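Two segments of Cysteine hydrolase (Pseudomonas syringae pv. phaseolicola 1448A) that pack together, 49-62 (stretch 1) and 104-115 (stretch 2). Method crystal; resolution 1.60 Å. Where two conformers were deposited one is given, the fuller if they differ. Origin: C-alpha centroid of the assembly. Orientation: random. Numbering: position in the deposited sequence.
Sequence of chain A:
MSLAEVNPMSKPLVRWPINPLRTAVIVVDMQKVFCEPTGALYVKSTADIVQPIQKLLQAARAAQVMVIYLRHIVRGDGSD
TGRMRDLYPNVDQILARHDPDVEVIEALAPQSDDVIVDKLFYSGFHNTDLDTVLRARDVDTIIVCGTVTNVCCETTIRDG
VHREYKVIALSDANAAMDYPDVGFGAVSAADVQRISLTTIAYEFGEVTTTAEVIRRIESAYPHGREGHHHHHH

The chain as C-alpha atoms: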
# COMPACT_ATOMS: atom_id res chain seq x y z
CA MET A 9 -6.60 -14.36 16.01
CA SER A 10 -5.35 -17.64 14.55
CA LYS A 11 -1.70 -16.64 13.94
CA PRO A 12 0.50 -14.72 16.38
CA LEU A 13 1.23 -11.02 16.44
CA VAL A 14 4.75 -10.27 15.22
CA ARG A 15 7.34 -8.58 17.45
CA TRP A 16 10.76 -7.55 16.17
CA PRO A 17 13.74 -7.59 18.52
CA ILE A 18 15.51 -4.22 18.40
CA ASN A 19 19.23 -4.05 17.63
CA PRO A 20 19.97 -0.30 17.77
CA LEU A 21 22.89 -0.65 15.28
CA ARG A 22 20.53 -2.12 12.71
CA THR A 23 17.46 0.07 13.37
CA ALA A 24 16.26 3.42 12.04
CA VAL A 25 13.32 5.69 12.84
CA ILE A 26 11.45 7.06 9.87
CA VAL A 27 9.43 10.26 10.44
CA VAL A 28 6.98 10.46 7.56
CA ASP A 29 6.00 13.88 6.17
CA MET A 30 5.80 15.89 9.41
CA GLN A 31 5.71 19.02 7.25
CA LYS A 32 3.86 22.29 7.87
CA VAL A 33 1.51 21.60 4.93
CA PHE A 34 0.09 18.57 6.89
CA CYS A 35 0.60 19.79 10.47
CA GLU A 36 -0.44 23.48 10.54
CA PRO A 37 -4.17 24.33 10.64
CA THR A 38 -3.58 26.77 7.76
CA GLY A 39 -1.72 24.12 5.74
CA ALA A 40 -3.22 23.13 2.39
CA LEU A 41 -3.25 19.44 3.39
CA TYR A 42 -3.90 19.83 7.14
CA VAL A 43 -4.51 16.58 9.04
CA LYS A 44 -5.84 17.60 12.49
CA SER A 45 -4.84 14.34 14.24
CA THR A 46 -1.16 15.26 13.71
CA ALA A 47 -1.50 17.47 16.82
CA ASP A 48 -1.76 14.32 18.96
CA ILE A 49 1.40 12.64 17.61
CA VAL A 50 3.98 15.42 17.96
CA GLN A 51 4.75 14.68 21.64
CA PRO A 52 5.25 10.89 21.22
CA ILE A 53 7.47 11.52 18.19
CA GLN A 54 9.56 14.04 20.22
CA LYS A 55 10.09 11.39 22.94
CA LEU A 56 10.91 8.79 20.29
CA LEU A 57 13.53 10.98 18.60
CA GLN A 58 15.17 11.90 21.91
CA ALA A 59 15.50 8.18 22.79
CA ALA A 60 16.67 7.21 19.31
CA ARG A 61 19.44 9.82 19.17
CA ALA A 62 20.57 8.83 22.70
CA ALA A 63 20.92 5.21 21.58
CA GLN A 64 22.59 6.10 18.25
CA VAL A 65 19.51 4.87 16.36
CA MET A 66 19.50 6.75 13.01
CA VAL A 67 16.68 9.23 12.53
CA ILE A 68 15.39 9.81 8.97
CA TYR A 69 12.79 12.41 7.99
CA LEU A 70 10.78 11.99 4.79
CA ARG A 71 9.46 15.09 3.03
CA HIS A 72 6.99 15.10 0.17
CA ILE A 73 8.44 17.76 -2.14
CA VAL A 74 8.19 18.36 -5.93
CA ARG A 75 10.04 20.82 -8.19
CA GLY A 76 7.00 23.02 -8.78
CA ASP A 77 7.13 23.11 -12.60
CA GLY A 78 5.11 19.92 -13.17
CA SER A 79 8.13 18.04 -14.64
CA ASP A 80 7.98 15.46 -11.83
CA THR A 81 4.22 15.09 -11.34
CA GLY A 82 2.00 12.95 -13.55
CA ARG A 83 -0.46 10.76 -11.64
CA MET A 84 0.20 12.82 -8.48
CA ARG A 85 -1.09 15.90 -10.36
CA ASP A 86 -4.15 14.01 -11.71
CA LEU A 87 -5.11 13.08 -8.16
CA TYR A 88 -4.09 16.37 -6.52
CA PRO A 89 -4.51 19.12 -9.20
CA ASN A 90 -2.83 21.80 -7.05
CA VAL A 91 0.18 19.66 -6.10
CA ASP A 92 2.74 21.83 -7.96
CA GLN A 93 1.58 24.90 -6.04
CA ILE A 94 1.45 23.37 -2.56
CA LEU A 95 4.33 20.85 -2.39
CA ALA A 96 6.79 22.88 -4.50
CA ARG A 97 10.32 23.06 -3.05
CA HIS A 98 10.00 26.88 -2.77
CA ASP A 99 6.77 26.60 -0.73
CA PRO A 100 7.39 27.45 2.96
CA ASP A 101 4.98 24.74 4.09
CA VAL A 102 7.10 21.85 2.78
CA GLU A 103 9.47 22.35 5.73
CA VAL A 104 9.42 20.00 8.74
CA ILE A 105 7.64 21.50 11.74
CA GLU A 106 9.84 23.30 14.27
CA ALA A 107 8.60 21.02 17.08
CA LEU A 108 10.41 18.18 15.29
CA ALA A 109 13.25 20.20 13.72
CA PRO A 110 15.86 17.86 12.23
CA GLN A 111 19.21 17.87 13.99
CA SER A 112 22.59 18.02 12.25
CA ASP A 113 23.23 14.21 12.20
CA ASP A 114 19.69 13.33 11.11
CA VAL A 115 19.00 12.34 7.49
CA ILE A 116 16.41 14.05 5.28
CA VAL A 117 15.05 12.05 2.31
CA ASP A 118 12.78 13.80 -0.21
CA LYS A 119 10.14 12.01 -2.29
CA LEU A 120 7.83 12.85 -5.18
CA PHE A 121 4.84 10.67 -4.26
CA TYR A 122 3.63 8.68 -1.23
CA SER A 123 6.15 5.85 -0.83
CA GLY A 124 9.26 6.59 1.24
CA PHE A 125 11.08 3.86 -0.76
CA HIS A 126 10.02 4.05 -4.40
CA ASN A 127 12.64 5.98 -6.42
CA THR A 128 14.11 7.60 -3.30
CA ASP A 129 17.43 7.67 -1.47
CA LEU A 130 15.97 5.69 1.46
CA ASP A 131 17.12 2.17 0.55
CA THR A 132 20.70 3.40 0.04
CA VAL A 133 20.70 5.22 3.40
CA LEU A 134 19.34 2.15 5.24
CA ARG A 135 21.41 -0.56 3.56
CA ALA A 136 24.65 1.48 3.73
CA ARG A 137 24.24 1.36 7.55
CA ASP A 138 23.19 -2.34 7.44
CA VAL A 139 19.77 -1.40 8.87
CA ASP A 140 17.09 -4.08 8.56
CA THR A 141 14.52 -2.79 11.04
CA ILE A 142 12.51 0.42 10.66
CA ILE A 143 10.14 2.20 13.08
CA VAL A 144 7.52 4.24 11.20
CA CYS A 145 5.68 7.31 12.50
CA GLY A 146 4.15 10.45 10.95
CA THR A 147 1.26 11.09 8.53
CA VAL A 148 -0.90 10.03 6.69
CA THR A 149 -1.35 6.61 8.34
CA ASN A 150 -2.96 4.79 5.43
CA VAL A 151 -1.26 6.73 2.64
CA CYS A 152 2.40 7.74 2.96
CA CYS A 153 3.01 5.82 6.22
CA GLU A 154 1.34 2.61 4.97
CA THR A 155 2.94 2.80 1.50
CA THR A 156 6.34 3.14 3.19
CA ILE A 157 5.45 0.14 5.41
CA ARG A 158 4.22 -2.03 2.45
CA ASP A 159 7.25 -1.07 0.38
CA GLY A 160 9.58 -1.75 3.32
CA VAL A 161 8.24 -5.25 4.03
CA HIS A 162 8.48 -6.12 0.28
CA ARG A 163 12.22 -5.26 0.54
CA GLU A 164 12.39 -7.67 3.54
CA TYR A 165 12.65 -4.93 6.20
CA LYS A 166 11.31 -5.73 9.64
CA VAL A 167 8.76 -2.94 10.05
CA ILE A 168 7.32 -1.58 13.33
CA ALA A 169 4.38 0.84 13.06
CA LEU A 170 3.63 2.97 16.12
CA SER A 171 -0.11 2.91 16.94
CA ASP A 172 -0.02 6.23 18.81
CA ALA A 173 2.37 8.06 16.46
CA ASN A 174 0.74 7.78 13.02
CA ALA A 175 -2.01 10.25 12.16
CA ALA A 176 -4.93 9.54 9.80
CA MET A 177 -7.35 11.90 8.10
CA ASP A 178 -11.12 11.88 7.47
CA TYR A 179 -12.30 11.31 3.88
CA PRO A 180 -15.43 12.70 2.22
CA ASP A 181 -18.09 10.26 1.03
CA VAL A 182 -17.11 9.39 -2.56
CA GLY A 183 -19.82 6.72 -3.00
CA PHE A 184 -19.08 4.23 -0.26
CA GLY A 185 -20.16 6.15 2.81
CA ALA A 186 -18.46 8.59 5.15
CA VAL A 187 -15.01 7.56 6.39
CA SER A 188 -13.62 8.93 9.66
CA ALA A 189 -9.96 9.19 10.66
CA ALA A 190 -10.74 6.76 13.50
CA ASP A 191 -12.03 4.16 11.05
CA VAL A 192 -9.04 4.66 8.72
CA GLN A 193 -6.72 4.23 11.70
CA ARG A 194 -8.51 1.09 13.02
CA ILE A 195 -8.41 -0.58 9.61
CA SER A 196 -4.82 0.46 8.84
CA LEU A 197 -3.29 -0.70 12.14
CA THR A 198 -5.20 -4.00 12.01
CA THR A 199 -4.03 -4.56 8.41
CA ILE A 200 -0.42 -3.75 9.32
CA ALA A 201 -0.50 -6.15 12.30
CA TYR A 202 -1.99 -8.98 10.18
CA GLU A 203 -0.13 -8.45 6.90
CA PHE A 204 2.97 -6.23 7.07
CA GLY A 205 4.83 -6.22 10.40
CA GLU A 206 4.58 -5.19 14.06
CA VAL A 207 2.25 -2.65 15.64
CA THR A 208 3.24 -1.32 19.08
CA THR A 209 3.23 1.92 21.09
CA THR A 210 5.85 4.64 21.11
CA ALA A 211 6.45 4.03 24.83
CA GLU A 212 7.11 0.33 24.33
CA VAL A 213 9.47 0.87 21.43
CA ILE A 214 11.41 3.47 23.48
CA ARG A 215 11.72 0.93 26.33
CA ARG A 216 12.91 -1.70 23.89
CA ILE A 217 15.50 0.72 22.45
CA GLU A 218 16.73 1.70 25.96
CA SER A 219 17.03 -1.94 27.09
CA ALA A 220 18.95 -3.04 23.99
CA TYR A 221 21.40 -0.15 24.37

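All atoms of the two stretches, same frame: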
# COMPACT_ATOMS: atom_id res chain seq x y z
N ILE A 49 0.19 13.48 17.75
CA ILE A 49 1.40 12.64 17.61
C ILE A 49 2.74 13.36 17.74
O ILE A 49 3.79 12.71 17.74
CB ILE A 49 1.39 11.79 16.30
CG1 ILE A 49 1.57 12.66 15.05
CG2 ILE A 49 0.09 11.02 16.20
CD1 ILE A 49 1.82 11.78 13.80
N VAL A 50 2.71 14.69 17.86
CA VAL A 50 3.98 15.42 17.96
C VAL A 50 4.77 15.04 19.22
O VAL A 50 5.97 14.75 19.15
CB VAL A 50 3.75 16.94 17.89
CG1 VAL A 50 5.02 17.70 18.15
CG2 VAL A 50 3.16 17.32 16.51
N GLN A 51 4.09 15.02 20.37
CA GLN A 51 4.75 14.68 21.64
C GLN A 51 5.38 13.26 21.65
O GLN A 51 6.56 13.12 21.99
CB GLN A 51 3.77 14.90 22.79
CG GLN A 51 4.40 14.99 24.16
CD GLN A 51 3.35 15.26 25.24
OE1 GLN A 51 3.16 14.47 26.16
NE2 GLN A 51 2.63 16.39 25.09
N PRO A 52 4.60 12.21 21.29
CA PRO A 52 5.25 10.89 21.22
C PRO A 52 6.43 10.84 20.26
O PRO A 52 7.44 10.20 20.59
CB PRO A 52 4.15 9.94 20.73
CG PRO A 52 2.95 10.75 20.50
CD PRO A 52 3.14 12.13 21.05
N ILE A 53 6.32 11.48 19.10
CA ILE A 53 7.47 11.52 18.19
C ILE A 53 8.69 12.23 18.84
O ILE A 53 9.83 11.75 18.74
CB ILE A 53 7.10 12.08 16.80
CG1 ILE A 53 6.05 11.16 16.14
CG2 ILE A 53 8.34 12.17 15.91
CD1 ILE A 53 5.56 11.66 14.84
N GLN A 54 8.45 13.35 19.55
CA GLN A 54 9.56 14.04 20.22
C GLN A 54 10.29 13.11 21.21
O GLN A 54 11.54 13.04 21.23
CB GLN A 54 9.04 15.26 20.97
CG GLN A 54 8.64 16.42 20.10
CD GLN A 54 8.07 17.57 20.91
OE1 GLN A 54 7.36 17.35 21.90
NE2 GLN A 54 8.35 18.80 20.47
N LYS A 55 9.52 12.37 22.00
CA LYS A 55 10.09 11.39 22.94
C LYS A 55 10.87 10.31 22.20
O LYS A 55 11.97 9.93 22.61
CB LYS A 55 8.99 10.77 23.80
CG LYS A 55 8.29 11.75 24.73
CD LYS A 55 7.27 10.99 25.56
CE LYS A 55 6.79 11.80 26.76
NZ LYS A 55 5.76 12.79 26.36
N LEU A 56 10.29 9.81 21.11
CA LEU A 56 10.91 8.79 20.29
C LEU A 56 12.26 9.26 19.76
O LEU A 56 13.25 8.51 19.85
CB LEU A 56 10.01 8.41 19.11
CG LEU A 56 10.62 7.42 18.12
CD1 LEU A 56 10.93 6.06 18.78
CD2 LEU A 56 9.67 7.27 16.94
N LEU A 57 12.30 10.48 19.21
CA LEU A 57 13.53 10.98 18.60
C LEU A 57 14.62 11.21 19.65
O LEU A 57 15.78 10.87 19.43
CB LEU A 57 13.29 12.23 17.73
CG LEU A 57 12.25 12.02 16.62
CD1 LEU A 57 12.17 13.22 15.68
CD2 LEU A 57 12.53 10.73 15.82
N GLN A 58 14.23 11.71 20.81
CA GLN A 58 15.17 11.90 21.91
C GLN A 58 15.78 10.55 22.32
O GLN A 58 17.00 10.45 22.48
CB GLN A 58 14.47 12.60 23.07
CG GLN A 58 15.31 12.78 24.31
CD GLN A 58 14.47 13.31 25.48
OE1 GLN A 58 13.38 12.79 25.78
NE2 GLN A 58 14.99 14.34 26.15
N ALA A 59 14.96 9.51 22.43
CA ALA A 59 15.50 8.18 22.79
C ALA A 59 16.37 7.58 21.70
O ALA A 59 17.43 7.01 21.98
CB ALA A 59 14.40 7.22 23.17
N ALA A 60 15.95 7.76 20.44
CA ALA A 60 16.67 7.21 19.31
C ALA A 60 18.07 7.82 19.22
O ALA A 60 19.06 7.10 19.13
CB ALA A 60 15.87 7.46 18.02
N ARG A 61 18.14 9.15 19.29
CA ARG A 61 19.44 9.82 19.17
C ARG A 61 20.36 9.42 20.33
O ARG A 61 21.55 9.22 20.11
CB ARG A 61 19.28 11.33 19.04
CG ARG A 61 18.48 11.77 17.82
CD ARG A 61 18.70 13.25 17.52
NE ARG A 61 17.73 13.74 16.53
CZ ARG A 61 16.58 14.33 16.83
NH1 ARG A 61 16.27 14.55 18.11
NH2 ARG A 61 15.75 14.70 15.86
N ALA A 62 19.79 9.25 21.52
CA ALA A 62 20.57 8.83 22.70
C ALA A 62 21.16 7.42 22.53
O ALA A 62 22.24 7.11 23.06
CB ALA A 62 19.71 8.91 23.96
N VAL A 104 9.78 20.72 7.51
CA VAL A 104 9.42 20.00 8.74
C VAL A 104 9.07 20.97 9.87
O VAL A 104 9.71 22.02 10.01
CB VAL A 104 10.57 19.06 9.18
CG1 VAL A 104 10.28 18.40 10.54
CG2 VAL A 104 10.84 17.98 8.08
N ILE A 105 8.04 20.65 10.63
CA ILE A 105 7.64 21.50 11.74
C ILE A 105 8.75 21.71 12.76
O ILE A 105 9.55 20.81 13.06
CB ILE A 105 6.37 20.97 12.46
CG1 ILE A 105 6.57 19.55 13.00
CG2 ILE A 105 5.19 20.99 11.51
CD1 ILE A 105 5.34 19.10 13.87
N GLU A 106 8.77 22.92 13.33
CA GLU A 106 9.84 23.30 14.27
C GLU A 106 9.86 22.39 15.51
O GLU A 106 10.92 22.10 16.05
CB GLU A 106 9.72 24.77 14.66
CG GLU A 106 11.02 25.37 15.25
CD GLU A 106 12.24 25.24 14.32
OE1 GLU A 106 12.10 25.47 13.09
OE2 GLU A 106 13.33 24.91 14.83
N ALA A 107 8.68 21.92 15.93
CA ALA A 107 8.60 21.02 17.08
C ALA A 107 9.39 19.73 16.89
O ALA A 107 9.76 19.07 17.88
CB ALA A 107 7.14 20.72 17.43
N LEU A 108 9.65 19.39 15.61
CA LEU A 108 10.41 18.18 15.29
C LEU A 108 11.64 18.50 14.45
O LEU A 108 12.13 17.65 13.71
CB LEU A 108 9.51 17.16 14.55
CG LEU A 108 8.30 16.62 15.33
CD1 LEU A 108 7.51 15.73 14.37
CD2 LEU A 108 8.77 15.83 16.56
N ALA A 109 12.17 19.72 14.59
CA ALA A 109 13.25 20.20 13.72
C ALA A 109 14.40 19.20 13.63
O ALA A 109 14.92 18.77 14.65
CB ALA A 109 13.79 21.54 14.23
N PRO A 110 14.74 18.78 12.39
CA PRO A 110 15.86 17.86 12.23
C PRO A 110 17.15 18.42 12.82
O PRO A 110 17.40 19.64 12.76
CB PRO A 110 15.98 17.72 10.70
CG PRO A 110 14.54 17.95 10.22
CD PRO A 110 14.08 19.08 11.10
N GLN A 111 17.92 17.52 13.42
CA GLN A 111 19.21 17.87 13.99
C GLN A 111 20.31 17.56 12.98
O GLN A 111 20.06 16.85 11.99
CB GLN A 111 19.41 17.13 15.32
CG GLN A 111 18.36 17.48 16.37
CD GLN A 111 18.32 18.96 16.72
OE1 GLN A 111 19.24 19.48 17.34
NE2 GLN A 111 17.26 19.65 16.30
N SER A 112 21.51 18.08 13.23
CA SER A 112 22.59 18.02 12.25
C SER A 112 22.98 16.63 11.74
O SER A 112 23.33 16.51 10.57
CB SER A 112 23.83 18.78 12.76
OG SER A 112 24.37 18.11 13.89
N ASP A 113 22.91 15.60 12.59
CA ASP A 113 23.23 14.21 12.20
C ASP A 113 22.06 13.42 11.63
O ASP A 113 22.23 12.27 11.19
CB ASP A 113 23.78 13.42 13.39
CG ASP A 113 25.19 13.82 13.76
OD1 ASP A 113 25.88 14.47 12.94
OD2 ASP A 113 25.61 13.47 14.88
N ASP A 114 20.87 14.01 11.66
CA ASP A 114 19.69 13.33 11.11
C ASP A 114 19.76 13.35 9.59
O ASP A 114 20.49 14.17 9.01
CB ASP A 114 18.41 14.02 11.54
CG ASP A 114 18.17 13.98 13.05
OD1 ASP A 114 18.77 13.13 13.74
OD2 ASP A 114 17.34 14.78 13.53
N VAL A 115 19.02 12.44 8.95
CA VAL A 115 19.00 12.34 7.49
C VAL A 115 17.64 12.81 6.98
O VAL A 115 16.61 12.49 7.57
CB VAL A 115 19.25 10.87 7.00
CG1 VAL A 115 19.39 10.84 5.50
CG2 VAL A 115 20.52 10.32 7.61
O HOH W 1 13.90 16.43 16.66

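One face of a helix packs against an irregular, mostly loop segment through a small apolar patch centred on L108, flanked by a glutamine-to-backbone hydrogen bond and, near the end of the first stretch, an arginine–aspartate salt bridge. Residues 50-62 form the helix, held by successive i to i+4 backbone bonds such as L57 N to I53 O (2.8 Å) and R61 N to L57 O (2.9 Å). The partner has a short 3-10 segment at 106-107, followed by an extended run and a type I turn from Q111 to D114. The two stretches run side by side from V50 beside A107 (CA to CA 7.3 Å), through Q54 beside L108 (CA to CA 6.5 Å), to R61 beside D114 (CA to CA 8.8 Å). The contacting residues V50, I53, Q54, L57 and R61 recur at intervals of three or four, as expected for one side of a helix.

L108 is buried, and its CD2 methyl sits among helix side chains: 3.7 Å from I53 CG2, 3.6 Å from Q54 CG and 4.4 Å from L57 CD1. The aliphatic part of Q54 thus adds to the apolar packing. V50 extends the patch toward the start of the second stretch, with CG2 3.9 Å from I105 CD1 and CG1 3.8 Å from A107 CB. These contacts are van der Waals in character.

The Q54 amide ties the helix to the backbone of the 3-10 segment: NE2 donates to A107 O at 3.0 Å, with a nearly linear N-H...O angle of 169°. This satisfies a carbonyl that takes no backbone hydrogen bond within its own stretch.

R61 reaches across with an extended side chain, chi1 m and chi2 and chi3 both t, and meets the D114 carboxylate at the edge of its guanidinium, near the plane. NE donates to D114 OD1 at 3.0 Å and NH2 to D114 OD2 at 2.8 Å, so charge attraction and paired hydrogen bonds reinforce each other; a further bond from NE to D114 OD2, 3.2 Å, is weak. The turn helps hold the carboxylate in place, since Q111 N donates to D114 OD2 at 2.8 Å. Q111 also covers one face of the guanidinium, its CG 3.6 Å from R61 CZ, while its NE2 donates to A109 O at 3.0 Å. A water completes this end, accepting from R61 NH2 (2.7 Å to the water O) and donating to A109 O (3.2 Å from the water O).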